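Local structure of hypothetical protein (Parabacteroides merdae, 4OO3) at residues A[148-154]-A[398-402]; A[31-35]-A[403-408]; A[182-186]-A[226-231]; A[22-28]-A[52-56]. The protein is a putative oxidoreductase that probably binds a nicotinamide dinucleotide cofactor through its Rossmann-fold domain, with its substrate and reaction still unknown. All coordinates share one frame. Residue numbers count along the deposited sequence, not the author numbering.

Contact 1: residues A[148-154]-A[398-402]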
loop_
_atom_site.group_PDB
_atom_site.type_symbol
_atom_site.label_atom_id
_atom_site.label_comp_id
_atom_site.label_asym_id
_atom_site.label_seq_id
_atom_site.Cartn_x
_atom_site.Cartn_y
_atom_site.Cartn_z
ATOM N N ILE A 148 -4.569 2.375 3.869
ATOM C CA ILE A 148 -3.412 1.919 4.609
ATOM C C ILE A 148 -2.153 1.945 3.736
ATOM O O ILE A 148 -1.848 0.971 3.040
ATOM C CB ILE A 148 -3.682 0.506 5.167
ATOM C CG1 ILE A 148 -4.951 0.538 6.033
ATOM C CG2 ILE A 148 -2.483 0.012 5.970
ATOM C CD1 ILE A 148 -5.508 -0.822 6.396
HETATM N N MSE A 149 -1.444 3.076 3.780
HETATM C CA MSE A 149 -0.190 3.270 3.054
HETATM C C MSE A 149 0.974 2.973 3.980
HETATM O O MSE A 149 1.540 3.865 4.604
HETATM C CB MSE A 149 -0.099 4.709 2.532
HETATM C CG MSE A 149 -1.234 5.067 1.579
HETATM SE SE MSE A 149 -1.027 4.081 -0.110
HETATM C CE MSE A 149 -2.444 2.749 0.104
ATOM N N THR A 150 1.349 1.703 4.055
ATOM C CA THR A 150 2.404 1.254 4.964
ATOM C C THR A 150 3.820 1.751 4.615
ATOM O O THR A 150 4.634 1.982 5.507
ATOM C CB THR A 150 2.423 -0.283 5.026
ATOM O OG1 THR A 150 2.418 -0.815 3.695
ATOM C CG2 THR A 150 1.204 -0.803 5.771
ATOM N N GLU A 151 4.097 1.938 3.328
ATOM C CA GLU A 151 5.466 2.184 2.859
ATOM C C GLU A 151 5.984 3.569 3.215
ATOM O O GLU A 151 7.187 3.821 3.143
ATOM C CB GLU A 151 5.561 1.957 1.347
ATOM C CG GLU A 151 5.094 0.574 0.923
ATOM C CD GLU A 151 5.687 -0.521 1.797
ATOM O OE1 GLU A 151 6.935 -0.648 1.810
ATOM O OE2 GLU A 151 4.911 -1.232 2.480
ATOM N N ARG A 152 5.075 4.455 3.608
ATOM C CA ARG A 152 5.445 5.744 4.172
ATOM C C ARG A 152 6.279 5.611 5.440
ATOM O O ARG A 152 7.015 6.527 5.805
ATOM C CB ARG A 152 4.191 6.515 4.539
ATOM C CG ARG A 152 3.317 6.882 3.366
ATOM C CD ARG A 152 2.150 7.695 3.869
ATOM N NE ARG A 152 1.236 8.061 2.801
ATOM C CZ ARG A 152 0.101 8.713 2.998
ATOM N NH1 ARG A 152 -0.268 9.051 4.226
ATOM N NH2 ARG A 152 -0.674 9.020 1.967
ATOM N N ASN A 153 6.119 4.488 6.134
ATOM C CA ASN A 153 6.748 4.280 7.429
ATOM C C ASN A 153 8.049 3.503 7.337
ATOM O O ASN A 153 8.756 3.368 8.327
ATOM C CB ASN A 153 5.770 3.558 8.343
ATOM C CG ASN A 153 4.505 4.364 8.578
ATOM O OD1 ASN A 153 4.559 5.579 8.734
ATOM N ND2 ASN A 153 3.364 3.694 8.608
ATOM N N GLU A 154 8.357 3.003 6.142
ATOM C CA GLU A 154 9.574 2.250 5.906
ATOM C C GLU A 154 10.766 3.210 5.844
ATOM O O GLU A 154 10.677 4.299 5.274
ATOM C CB GLU A 154 9.432 1.421 4.629
ATOM C CG GLU A 154 10.620 0.533 4.314
ATOM C CD GLU A 154 11.752 1.303 3.667
ATOM O OE1 GLU A 154 11.462 2.144 2.782
ATOM O OE2 GLU A 154 12.926 1.084 4.058
ATOM N N HIS A 398 5.039 -1.362 10.418
ATOM C CA HIS A 398 4.610 -0.287 9.515
ATOM C C HIS A 398 3.089 -0.177 9.480
ATOM O O HIS A 398 2.547 0.924 9.417
ATOM C CB HIS A 398 5.129 -0.477 8.082
ATOM C CG HIS A 398 6.620 -0.493 7.976
ATOM N ND1 HIS A 398 7.293 -1.295 7.079
ATOM C CD2 HIS A 398 7.570 0.184 8.663
ATOM C CE1 HIS A 398 8.593 -1.113 7.219
ATOM N NE2 HIS A 398 8.789 -0.218 8.172
ATOM N N PHE A 399 2.420 -1.326 9.500
ATOM C CA PHE A 399 0.961 -1.391 9.461
ATOM C C PHE A 399 0.360 -0.856 10.763
ATOM O O PHE A 399 -0.630 -0.123 10.743
ATOM C CB PHE A 399 0.531 -2.840 9.225
ATOM C CG PHE A 399 -0.923 -3.010 8.888
ATOM C CD1 PHE A 399 -1.881 -3.061 9.889
ATOM C CD2 PHE A 399 -1.325 -3.169 7.569
ATOM C CE1 PHE A 399 -3.219 -3.232 9.580
ATOM C CE2 PHE A 399 -2.663 -3.339 7.256
ATOM C CZ PHE A 399 -3.609 -3.374 8.263
ATOM N N GLY A 400 0.963 -1.238 11.888
ATOM C CA GLY A 400 0.548 -0.757 13.205
ATOM C C GLY A 400 0.648 0.751 13.349
ATOM O O GLY A 400 -0.203 1.367 13.983
ATOM N N GLN A 401 1.677 1.347 12.748
ATOM C CA GLN A 401 1.850 2.794 12.798
ATOM C C GLN A 401 0.698 3.502 12.090
ATOM O O GLN A 401 0.212 4.525 12.570
ATOM C CB GLN A 401 3.177 3.215 12.163
ATOM C CG GLN A 401 4.402 2.907 12.997
ATOM C CD GLN A 401 5.691 3.208 12.248
ATOM O OE1 GLN A 401 5.906 4.337 11.795
ATOM N NE2 GLN A 401 6.557 2.200 12.108
ATOM N N VAL A 402 0.263 2.946 10.960
ATOM C CA VAL A 402 -0.865 3.503 10.217
ATOM C C VAL A 402 -2.137 3.417 11.049
ATOM O O VAL A 402 -2.891 4.387 11.139
ATOM C CB VAL A 402 -1.093 2.793 8.858
ATOM C CG1 VAL A 402 -2.274 3.411 8.116
ATOM C CG2 VAL A 402 0.157 2.872 7.992
HETATM O O HOH W 1 5.800 -2.260 5.150
HETATM O O HOH W 2 8.809 4.573 11.071
#
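Helix 395-412 meets the loop that follows strand 145-147. H398 points its CA-CB bond toward the loop. Its backbone O takes a hydrogen bond from N153 ND2 at 3.0 Å. This carbonyl also receives a weak helical bond from V402 N, at 3.4 Å. The H398 ring lies against E154: E154 CA sits over one face, 3.4 Å from H398 NE2. E154 CB makes an off-centre CH-pi contact, 4.1 Å from the ring centroid. H398 ND1 is 2.6 Å from water 1, which donates to E151 OE2 at 3.0 Å. The same OE2 accepts T150 OG1 at 2.8 Å. E154 is the N-cap of helix 155-164: its OE1 accepts from T157 N and also bonds T156 OG1.

F399 packs on aliphatic groups. Its CE2 is 3.6 Å from I148 CG2, and its CA is 3.7 Å from T150 CG2. On its other side the ring meets H23 of helix 22-26. Strand 145-147 is the last of the parallel Rossmann sheet, so the loop carries the chain out of that sheet, and a helix from late in the chain packs back on it.

Q401 reaches the loop through water 2, which donates to Q401 OE1 and to N153 O, both at 3.0 Å. V402 CG2 lies 3.4 Å from N153 ND2 and 3.8 Å from M149 O, while its CG1 is 4.0 Å from I148 CG2.

Contact 2: residues A[31-35]-A[403-408]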
loop_
_atom_site.group_PDB
_atom_site.type_symbol
_atom_site.label_atom_id
_atom_site.label_comp_id
_atom_site.label_asym_id
_atom_site.label_seq_id
_atom_site.Cartn_x
_atom_site.Cartn_y
_atom_site.Cartn_z
ATOM N N SER A 31 -3.385 -4.708 21.145
ATOM C CA SER A 31 -4.534 -4.257 21.921
ATOM C C SER A 31 -4.481 -2.757 22.223
ATOM O O SER A 31 -4.072 -2.346 23.307
ATOM C CB SER A 31 -4.601 -5.042 23.234
ATOM O OG SER A 31 -4.461 -6.429 22.999
ATOM N N TYR A 32 -4.919 -1.941 21.274
ATOM C CA TYR A 32 -4.993 -0.489 21.491
ATOM C C TYR A 32 -6.087 -0.196 22.530
ATOM O O TYR A 32 -7.212 -0.677 22.389
ATOM C CB TYR A 32 -5.276 0.246 20.173
ATOM C CG TYR A 32 -4.355 -0.158 19.041
ATOM C CD1 TYR A 32 -3.076 0.386 18.930
ATOM C CD2 TYR A 32 -4.753 -1.097 18.092
ATOM C CE1 TYR A 32 -2.221 0.017 17.901
ATOM C CE2 TYR A 32 -3.908 -1.474 17.059
ATOM C CZ TYR A 32 -2.643 -0.911 16.965
ATOM O OH TYR A 32 -1.790 -1.292 15.953
ATOM N N PRO A 33 -5.759 0.569 23.593
ATOM C CA PRO A 33 -6.742 0.836 24.644
ATOM C C PRO A 33 -8.046 1.446 24.133
ATOM O O PRO A 33 -9.108 1.167 24.689
ATOM C CB PRO A 33 -6.023 1.835 25.565
ATOM C CG PRO A 33 -4.576 1.645 25.302
ATOM C CD PRO A 33 -4.471 1.236 23.859
ATOM N N GLN A 34 -7.957 2.274 23.092
ATOM C CA GLN A 34 -9.133 2.860 22.440
ATOM C C GLN A 34 -10.113 1.820 21.925
ATOM O O GLN A 34 -11.306 2.090 21.830
ATOM C CB GLN A 34 -8.720 3.713 21.239
ATOM C CG GLN A 34 -8.466 5.174 21.536
ATOM C CD GLN A 34 -7.951 5.896 20.308
ATOM O OE1 GLN A 34 -6.867 5.587 19.824
ATOM N NE2 GLN A 34 -8.727 6.847 19.791
ATOM N N VAL A 35 -9.609 0.648 21.552
ATOM C CA VAL A 35 -10.434 -0.327 20.854
ATOM C C VAL A 35 -11.084 -1.324 21.811
ATOM O O VAL A 35 -10.403 -2.064 22.533
ATOM C CB VAL A 35 -9.644 -1.065 19.760
ATOM C CG1 VAL A 35 -10.568 -1.992 18.988
ATOM C CG2 VAL A 35 -9.014 -0.057 18.809
ATOM N N THR A 403 -2.375 2.257 11.654
ATOM C CA THR A 403 -3.569 2.052 12.481
ATOM C C THR A 403 -3.611 3.048 13.641
ATOM O O THR A 403 -4.648 3.660 13.894
ATOM C CB THR A 403 -3.649 0.601 13.010
ATOM O OG1 THR A 403 -3.515 -0.316 11.917
ATOM C CG2 THR A 403 -4.963 0.346 13.695
ATOM N N GLU A 404 -2.475 3.216 14.318
ATOM C CA GLU A 404 -2.316 4.208 15.392
ATOM C C GLU A 404 -2.572 5.625 14.910
ATOM O O GLU A 404 -3.238 6.403 15.596
ATOM C CB GLU A 404 -0.906 4.164 15.969
ATOM C CG GLU A 404 -0.601 2.931 16.795
ATOM C CD GLU A 404 0.878 2.802 17.111
ATOM O OE1 GLU A 404 1.518 3.839 17.404
ATOM O OE2 GLU A 404 1.401 1.664 17.055
ATOM N N HIS A 405 -2.026 5.960 13.740
ATOM C CA HIS A 405 -2.260 7.268 13.123
ATOM C C HIS A 405 -3.759 7.470 12.896
ATOM O O HIS A 405 -4.294 8.536 13.195
ATOM C CB HIS A 405 -1.455 7.414 11.817
ATOM C CG HIS A 405 -1.661 8.724 11.110
ATOM N ND1 HIS A 405 -2.647 8.914 10.161
ATOM C CD2 HIS A 405 -0.996 9.904 11.195
ATOM C CE1 HIS A 405 -2.591 10.154 9.704
ATOM N NE2 HIS A 405 -1.595 10.775 10.314
ATOM N N PHE A 406 -4.435 6.428 12.413
ATOM C CA PHE A 406 -5.882 6.477 12.169
ATOM C C PHE A 406 -6.666 6.653 13.466
ATOM O O PHE A 406 -7.563 7.491 13.542
ATOM C CB PHE A 406 -6.344 5.212 11.424
ATOM C CG PHE A 406 -7.834 5.127 11.232
ATOM C CD1 PHE A 406 -8.456 5.796 10.188
ATOM C CD2 PHE A 406 -8.621 4.377 12.103
ATOM C CE1 PHE A 406 -9.827 5.714 10.013
ATOM C CE2 PHE A 406 -9.990 4.300 11.934
ATOM C CZ PHE A 406 -10.596 4.967 10.886
ATOM N N LEU A 407 -6.320 5.880 14.491
ATOM C CA LEU A 407 -6.986 5.999 15.794
ATOM C C LEU A 407 -6.779 7.365 16.461
ATOM O O LEU A 407 -7.657 7.840 17.178
ATOM C CB LEU A 407 -6.528 4.884 16.739
ATOM C CG LEU A 407 -6.933 3.463 16.348
ATOM C CD1 LEU A 407 -6.188 2.451 17.203
ATOM C CD2 LEU A 407 -8.437 3.266 16.471
ATOM N N ASP A 408 -5.620 7.984 16.244
ATOM C CA ASP A 408 -5.386 9.364 16.698
ATOM C C ASP A 408 -6.307 10.324 15.981
ATOM O O ASP A 408 -6.990 11.132 16.604
ATOM C CB ASP A 408 -3.946 9.817 16.420
ATOM C CG ASP A 408 -3.036 9.626 17.598
ATOM O OD1 ASP A 408 -3.444 9.968 18.725
ATOM O OD2 ASP A 408 -1.901 9.152 17.394
#
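A type I beta turn from Y32 to V35 packs on helix 395-412. The turn lies between helix 22-26 and strand 38-43 of the Rossmann fold, so a connection early in the chain meets a helix near its end. V35 N bonds to Y32 O at 2.9 Å and closes the turn.

L407 has the most area covered. Its CD1 lies over one face of the Y32 ring, a CH-pi contact with 4.1 Å to the ring centroid. Its CD2 reaches V35 CG2 at 4.1 Å. Y32 also packs on the helix one turn earlier. Its CE1 is 3.5 Å from E404 CG, and its OH is 4.0 Å from T403 CB.

Q34 brings the polar part. Its amide is shared between the helix and E11, which also accepts a hydrogen bond from NE2. The side chain of Q34 runs past L407, with OE1 3.2 Å from L407 CB. Q34 NE2 donates to L407 O at 3.0 Å, with an N-H...O angle of 164°.

Contact 3: residues A[182-186]-A[226-231]; sequences AIVKE and LVQWEA
A salt bridge joins K185 NZ to E230 OE1 at 2.7 Å, with lysine as the donor. It links strand 183-190 of the large mixed beta-sheet to helix 220-231, in an alpha-on-beta layer of the C-terminal domain. The other carboxylate oxygen, E230 OE2, is bonded to T157 of helix 155-164.

K185 is extended (chi1 m, chi2 t, chi3 t) and bends at its end (chi4 m). E230 is m, then t. The end of the lysine chain also packs: K185 CE lies 3.9 Å from L226 CB and 4.2 Å from V227 CG1.

Residues 183-186 are a regular strand, with phi near -134° and psi near 125°. Residues 226-231 are helical, with E230 N to L226 O at 2.7 Å and A231 N to V227 O at 3.1 Å. The two axes approach to 10.3 Å, and their signed crossing angle is 133°. The nearest CA pair is I183 and V227, 7.3 Å apart.

I183 and K185 point toward the helix, while V184 points away. I183 is m, t; V227 has chi1 near -6°, between wells. I183 CG2 lies 4.0 Å from V227 CB, and I183 CD1 touches A231 CB at 3.5 Å.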
loop_
_atom_site.group_PDB
_atom_site.type_symbol
_atom_site.label_atom_id
_atom_site.label_comp_id
_atom_site.label_asym_id
_atom_site.label_seq_id
_atom_site.Cartn_x
_atom_site.Cartn_y
_atom_site.Cartn_z
ATOM N N ALA A 182 11.897 11.476 -14.370
ATOM C CA ALA A 182 12.686 11.976 -13.243
ATOM C C ALA A 182 12.449 11.152 -11.980
ATOM O O ALA A 182 13.248 11.191 -11.049
ATOM C CB ALA A 182 12.364 13.443 -12.980
ATOM N N ILE A 183 11.333 10.427 -11.942
ATOM C CA ILE A 183 11.021 9.552 -10.824
ATOM C C ILE A 183 10.644 8.202 -11.417
ATOM O O ILE A 183 9.852 8.135 -12.355
ATOM C CB ILE A 183 9.898 10.131 -9.930
ATOM C CG1 ILE A 183 10.297 11.518 -9.409
ATOM C CG2 ILE A 183 9.619 9.204 -8.758
ATOM C CD1 ILE A 183 9.233 12.220 -8.589
ATOM N N VAL A 184 11.254 7.137 -10.894
ATOM C CA VAL A 184 11.074 5.783 -11.413
ATOM C C VAL A 184 11.005 4.806 -10.240
ATOM O O VAL A 184 11.911 4.798 -9.420
ATOM C CB VAL A 184 12.250 5.382 -12.330
ATOM C CG1 VAL A 184 12.096 3.943 -12.806
ATOM C CG2 VAL A 184 12.357 6.327 -13.526
ATOM N N LYS A 185 9.936 4.000 -10.165
ATOM C CA LYS A 185 9.780 2.949 -9.132
ATOM C C LYS A 185 9.304 1.628 -9.734
ATOM O O LYS A 185 8.246 1.561 -10.362
ATOM C CB LYS A 185 8.793 3.379 -8.049
ATOM C CG LYS A 185 9.266 4.598 -7.290
ATOM C CD LYS A 185 8.320 5.003 -6.173
ATOM C CE LYS A 185 8.774 6.318 -5.560
ATOM N NZ LYS A 185 10.066 6.191 -4.834
ATOM N N GLU A 186 10.094 0.581 -9.537
ATOM C CA GLU A 186 9.829 -0.709 -10.156
ATOM C C GLU A 186 9.908 -1.799 -9.095
ATOM O O GLU A 186 10.913 -1.913 -8.396
ATOM C CB GLU A 186 10.840 -0.970 -11.271
ATOM C CG GLU A 186 10.730 0.006 -12.437
ATOM C CD GLU A 186 11.874 -0.115 -13.430
ATOM O OE1 GLU A 186 13.053 -0.144 -12.999
ATOM O OE2 GLU A 186 11.592 -0.160 -14.650
ATOM N N LEU A 226 3.809 6.897 -2.964
ATOM C CA LEU A 226 5.175 7.268 -2.618
ATOM C C LEU A 226 5.676 8.450 -3.444
ATOM O O LEU A 226 6.312 9.341 -2.882
ATOM C CB LEU A 226 6.147 6.093 -2.743
ATOM C CG LEU A 226 6.134 5.063 -1.623
ATOM C CD1 LEU A 226 7.319 4.128 -1.795
ATOM C CD2 LEU A 226 6.157 5.705 -0.244
ATOM N N VAL A 227 5.402 8.481 -4.755
ATOM C CA VAL A 227 5.920 9.605 -5.558
ATOM C C VAL A 227 5.310 10.932 -5.076
ATOM O O VAL A 227 6.023 11.916 -4.969
ATOM C CB VAL A 227 5.937 9.414 -7.121
ATOM C CG1 VAL A 227 5.535 8.020 -7.565
ATOM C CG2 VAL A 227 5.179 10.507 -7.866
ATOM N N GLN A 228 4.024 10.934 -4.737
ATOM C CA GLN A 228 3.376 12.098 -4.110
ATOM C C GLN A 228 4.012 12.450 -2.761
ATOM O O GLN A 228 4.373 13.595 -2.504
ATOM C CB GLN A 228 1.880 11.829 -3.889
ATOM C CG GLN A 228 1.076 11.634 -5.168
ATOM C CD GLN A 228 -0.402 11.361 -4.920
ATOM O OE1 GLN A 228 -0.843 11.109 -3.782
ATOM N NE2 GLN A 228 -1.181 11.402 -5.993
ATOM N N TRP A 229 4.141 11.443 -1.907
ATOM C CA TRP A 229 4.542 11.644 -0.522
ATOM C C TRP A 229 6.035 11.984 -0.365
ATOM O O TRP A 229 6.408 12.847 0.439
ATOM C CB TRP A 229 4.170 10.395 0.279
ATOM C CG TRP A 229 4.249 10.558 1.739
ATOM C CD1 TRP A 229 3.326 11.151 2.559
ATOM C CD2 TRP A 229 5.306 10.116 2.577
ATOM N NE1 TRP A 229 3.753 11.104 3.860
ATOM C CE2 TRP A 229 4.971 10.477 3.899
ATOM C CE3 TRP A 229 6.513 9.452 2.342
ATOM C CZ2 TRP A 229 5.800 10.196 4.975
ATOM C CZ3 TRP A 229 7.332 9.175 3.413
ATOM C CH2 TRP A 229 6.972 9.545 4.713
ATOM N N GLU A 230 6.889 11.318 -1.134
ATOM C CA GLU A 230 8.325 11.600 -1.094
ATOM C C GLU A 230 8.706 12.870 -1.856
ATOM O O GLU A 230 9.496 13.673 -1.372
ATOM C CB GLU A 230 9.115 10.437 -1.680
ATOM C CG GLU A 230 9.065 9.160 -0.865
ATOM C CD GLU A 230 9.559 7.961 -1.651
ATOM O OE1 GLU A 230 9.648 8.045 -2.889
ATOM O OE2 GLU A 230 9.852 6.923 -1.039
ATOM N N ALA A 231 8.149 13.037 -3.050
ATOM C CA ALA A 231 8.626 14.050 -3.992
ATOM C C ALA A 231 7.847 15.354 -3.926
ATOM O O ALA A 231 8.317 16.377 -4.427
ATOM C CB ALA A 231 8.607 13.496 -5.407
#

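Contact 4: residues A[22-28]-A[52-56]; sequences FHAALVQ and HLKRI
This is a buried helix-helix contact on one side of the Rossmann sheet, between helix 22-26 and helix 47-61. The two helices follow strands 14-17 and 38-43, which are neighbours in that parallel sheet, as in a beta-alpha-beta-alpha Rossmann unit. Their segments run in roughly the same direction, 33° apart (signed crossing angle -33°), with axes 9.1 Å apart at closest.

Residues 22-26 are helical, with L26 N to F22 O at 2.9 Å. Residues 52-56 are regular helix, with I56 N to H52 O at 3.2 Å. The backbones are closest at A25 and I56, with CA atoms 6.1 Å apart. A25 CB is 3.7 Å from R55 CB and 3.9 Å from I56 CD1.

H52 (chi1 t, chi2 80°) brings its ring edge to the first helix: its CE1 is 3.7 Å from both A24 O and A25 N. The CA-CB bond of I56 points sideways, but with chi1 and chi2 both m its CD1 rests against A25 and Q28. R55 (chi1 m, chi2 t, chi3 t) runs past F22. F22 N covers one face of its guanidinium. F22 takes chi1 t, and its ring edge meets the arginine, with F22 CD1 3.7 Å from R55 CD.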
loop_
_atom_site.group_PDB
_atom_site.type_symbol
_atom_site.label_atom_id
_atom_site.label_comp_id
_atom_site.label_asym_id
_atom_site.label_seq_id
_atom_site.Cartn_x
_atom_site.Cartn_y
_atom_site.Cartn_z
ATOM N N PHE A 22 -5.131 -11.024 5.221
ATOM C CA PHE A 22 -4.468 -10.967 6.540
ATOM C C PHE A 22 -4.591 -9.601 7.216
ATOM O O PHE A 22 -4.661 -9.495 8.440
ATOM C CB PHE A 22 -2.978 -11.345 6.362
ATOM C CG PHE A 22 -2.115 -11.149 7.592
ATOM C CD1 PHE A 22 -2.524 -11.600 8.839
ATOM C CD2 PHE A 22 -0.862 -10.559 7.480
ATOM C CE1 PHE A 22 -1.723 -11.437 9.957
ATOM C CE2 PHE A 22 -0.051 -10.397 8.592
ATOM C CZ PHE A 22 -0.484 -10.836 9.832
ATOM N N HIS A 23 -4.591 -8.540 6.411
ATOM C CA HIS A 23 -4.642 -7.165 6.942
ATOM C C HIS A 23 -5.911 -6.855 7.733
ATOM O O HIS A 23 -5.872 -6.047 8.661
ATOM C CB HIS A 23 -4.449 -6.128 5.838
ATOM C CG HIS A 23 -3.076 -6.128 5.249
ATOM N ND1 HIS A 23 -2.756 -5.432 4.105
ATOM C CD2 HIS A 23 -1.943 -6.762 5.633
ATOM C CE1 HIS A 23 -1.483 -5.625 3.816
ATOM N NE2 HIS A 23 -0.967 -6.426 4.729
ATOM N N ALA A 24 -7.021 -7.504 7.392
ATOM C CA ALA A 24 -8.223 -7.409 8.212
ATOM C C ALA A 24 -7.922 -7.800 9.665
ATOM O O ALA A 24 -8.412 -7.166 10.600
ATOM C CB ALA A 24 -9.333 -8.284 7.646
ATOM N N ALA A 25 -7.111 -8.837 9.850
ATOM C CA ALA A 25 -6.726 -9.275 11.191
ATOM C C ALA A 25 -5.584 -8.448 11.763
ATOM O O ALA A 25 -5.550 -8.186 12.955
ATOM C CB ALA A 25 -6.352 -10.751 11.185
ATOM N N LEU A 26 -4.653 -8.024 10.914
ATOM C CA LEU A 26 -3.462 -7.312 11.378
ATOM C C LEU A 26 -3.817 -6.062 12.171
ATOM O O LEU A 26 -3.070 -5.656 13.053
ATOM C CB LEU A 26 -2.562 -6.944 10.193
ATOM C CG LEU A 26 -1.127 -6.495 10.473
ATOM C CD1 LEU A 26 -0.443 -7.426 11.464
ATOM C CD2 LEU A 26 -0.340 -6.428 9.171
ATOM N N VAL A 27 -4.959 -5.457 11.861
ATOM C CA VAL A 27 -5.464 -4.321 12.632
ATOM C C VAL A 27 -5.580 -4.664 14.115
ATOM O O VAL A 27 -5.369 -3.806 14.974
ATOM C CB VAL A 27 -6.848 -3.861 12.108
ATOM C CG1 VAL A 27 -7.497 -2.861 13.056
ATOM C CG2 VAL A 27 -6.715 -3.256 10.714
ATOM N N GLN A 28 -5.918 -5.919 14.401
ATOM C CA GLN A 28 -6.140 -6.395 15.761
ATOM C C GLN A 28 -4.942 -7.148 16.347
ATOM O O GLN A 28 -5.058 -7.775 17.403
ATOM C CB GLN A 28 -7.369 -7.302 15.777
ATOM C CG GLN A 28 -8.659 -6.599 15.411
ATOM C CD GLN A 28 -9.842 -7.538 15.459
ATOM O OE1 GLN A 28 -10.081 -8.211 16.470
ATOM N NE2 GLN A 28 -10.581 -7.610 14.362
ATOM N N HIS A 52 -9.853 -15.644 8.714
ATOM C CA HIS A 52 -9.747 -14.429 9.503
ATOM C C HIS A 52 -9.889 -14.742 10.987
ATOM O O HIS A 52 -9.098 -14.264 11.803
ATOM C CB HIS A 52 -10.795 -13.397 9.093
ATOM C CG HIS A 52 -10.891 -12.251 10.044
ATOM N ND1 HIS A 52 -10.008 -11.196 10.023
ATOM C CD2 HIS A 52 -11.732 -12.020 11.078
ATOM C CE1 HIS A 52 -10.309 -10.354 10.995
ATOM N NE2 HIS A 52 -11.355 -10.829 11.648
ATOM N N LEU A 53 -10.897 -15.541 11.332
ATOM C CA LEU A 53 -11.153 -15.888 12.729
ATOM C C LEU A 53 -9.997 -16.666 13.355
ATOM O O LEU A 53 -9.675 -16.445 14.522
ATOM C CB LEU A 53 -12.466 -16.672 12.868
ATOM C CG LEU A 53 -13.745 -15.900 12.514
ATOM C CD1 LEU A 53 -14.963 -16.788 12.702
ATOM C CD2 LEU A 53 -13.874 -14.625 13.333
ATOM N N LYS A 54 -9.379 -17.565 12.586
ATOM C CA LYS A 54 -8.152 -18.267 13.031
ATOM C C LYS A 54 -7.037 -17.309 13.429
ATOM O O LYS A 54 -6.380 -17.505 14.445
ATOM C CB LYS A 54 -7.605 -19.179 11.936
ATOM C CG LYS A 54 -8.290 -20.528 11.814
ATOM C CD LYS A 54 -7.325 -21.551 11.227
ATOM C CE LYS A 54 -8.045 -22.752 10.641
ATOM N NZ LYS A 54 -8.602 -22.447 9.294
ATOM N N ARG A 55 -6.819 -16.281 12.615
ATOM C CA ARG A 55 -5.758 -15.315 12.873
ATOM C C ARG A 55 -5.997 -14.572 14.171
ATOM O O ARG A 55 -5.080 -14.405 14.971
ATOM C CB ARG A 55 -5.648 -14.318 11.727
ATOM C CG ARG A 55 -5.125 -14.930 10.443
ATOM C CD ARG A 55 -5.352 -14.019 9.256
ATOM N NE ARG A 55 -5.105 -14.747 8.016
ATOM C CZ ARG A 55 -5.898 -14.757 6.947
ATOM N NH1 ARG A 55 -7.018 -14.036 6.891
ATOM N NH2 ARG A 55 -5.545 -15.489 5.899
ATOM N N ILE A 56 -7.237 -14.138 14.383
ATOM C CA ILE A 56 -7.601 -13.445 15.622
ATOM C C ILE A 56 -7.369 -14.324 16.848
ATOM O O ILE A 56 -6.859 -13.856 17.864
ATOM C CB ILE A 56 -9.080 -13.016 15.653
ATOM C CG1 ILE A 56 -9.420 -12.092 14.476
ATOM C CG2 ILE A 56 -9.394 -12.333 16.982
ATOM C CD1 ILE A 56 -8.613 -10.809 14.409
#

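In the fold
Contacts 1, 3 and 4 are buried, while contact 2 is partly exposed; its centre is about 19 Å from the centre of the chain, the farthest of the four. Contacts 1 and 2 share helix 395-412 and touch where G400 meets Y32. F399 of that helix also packs on H23, L26 and V27 of contact 4, so one helix borders three contacts. Contacts 3 and 4 lie on opposite sides of the chain's centre and do not touch. The chemistry differs: contact 1 combines a side-chain amide hydrogen bond, two water bridges and apolar packing; contact 2 has one side-chain amide-to-carbonyl hydrogen bond; contact 3 a buried salt bridge; contact 4 close packing. R152 against W229 connects contacts 1 and 3.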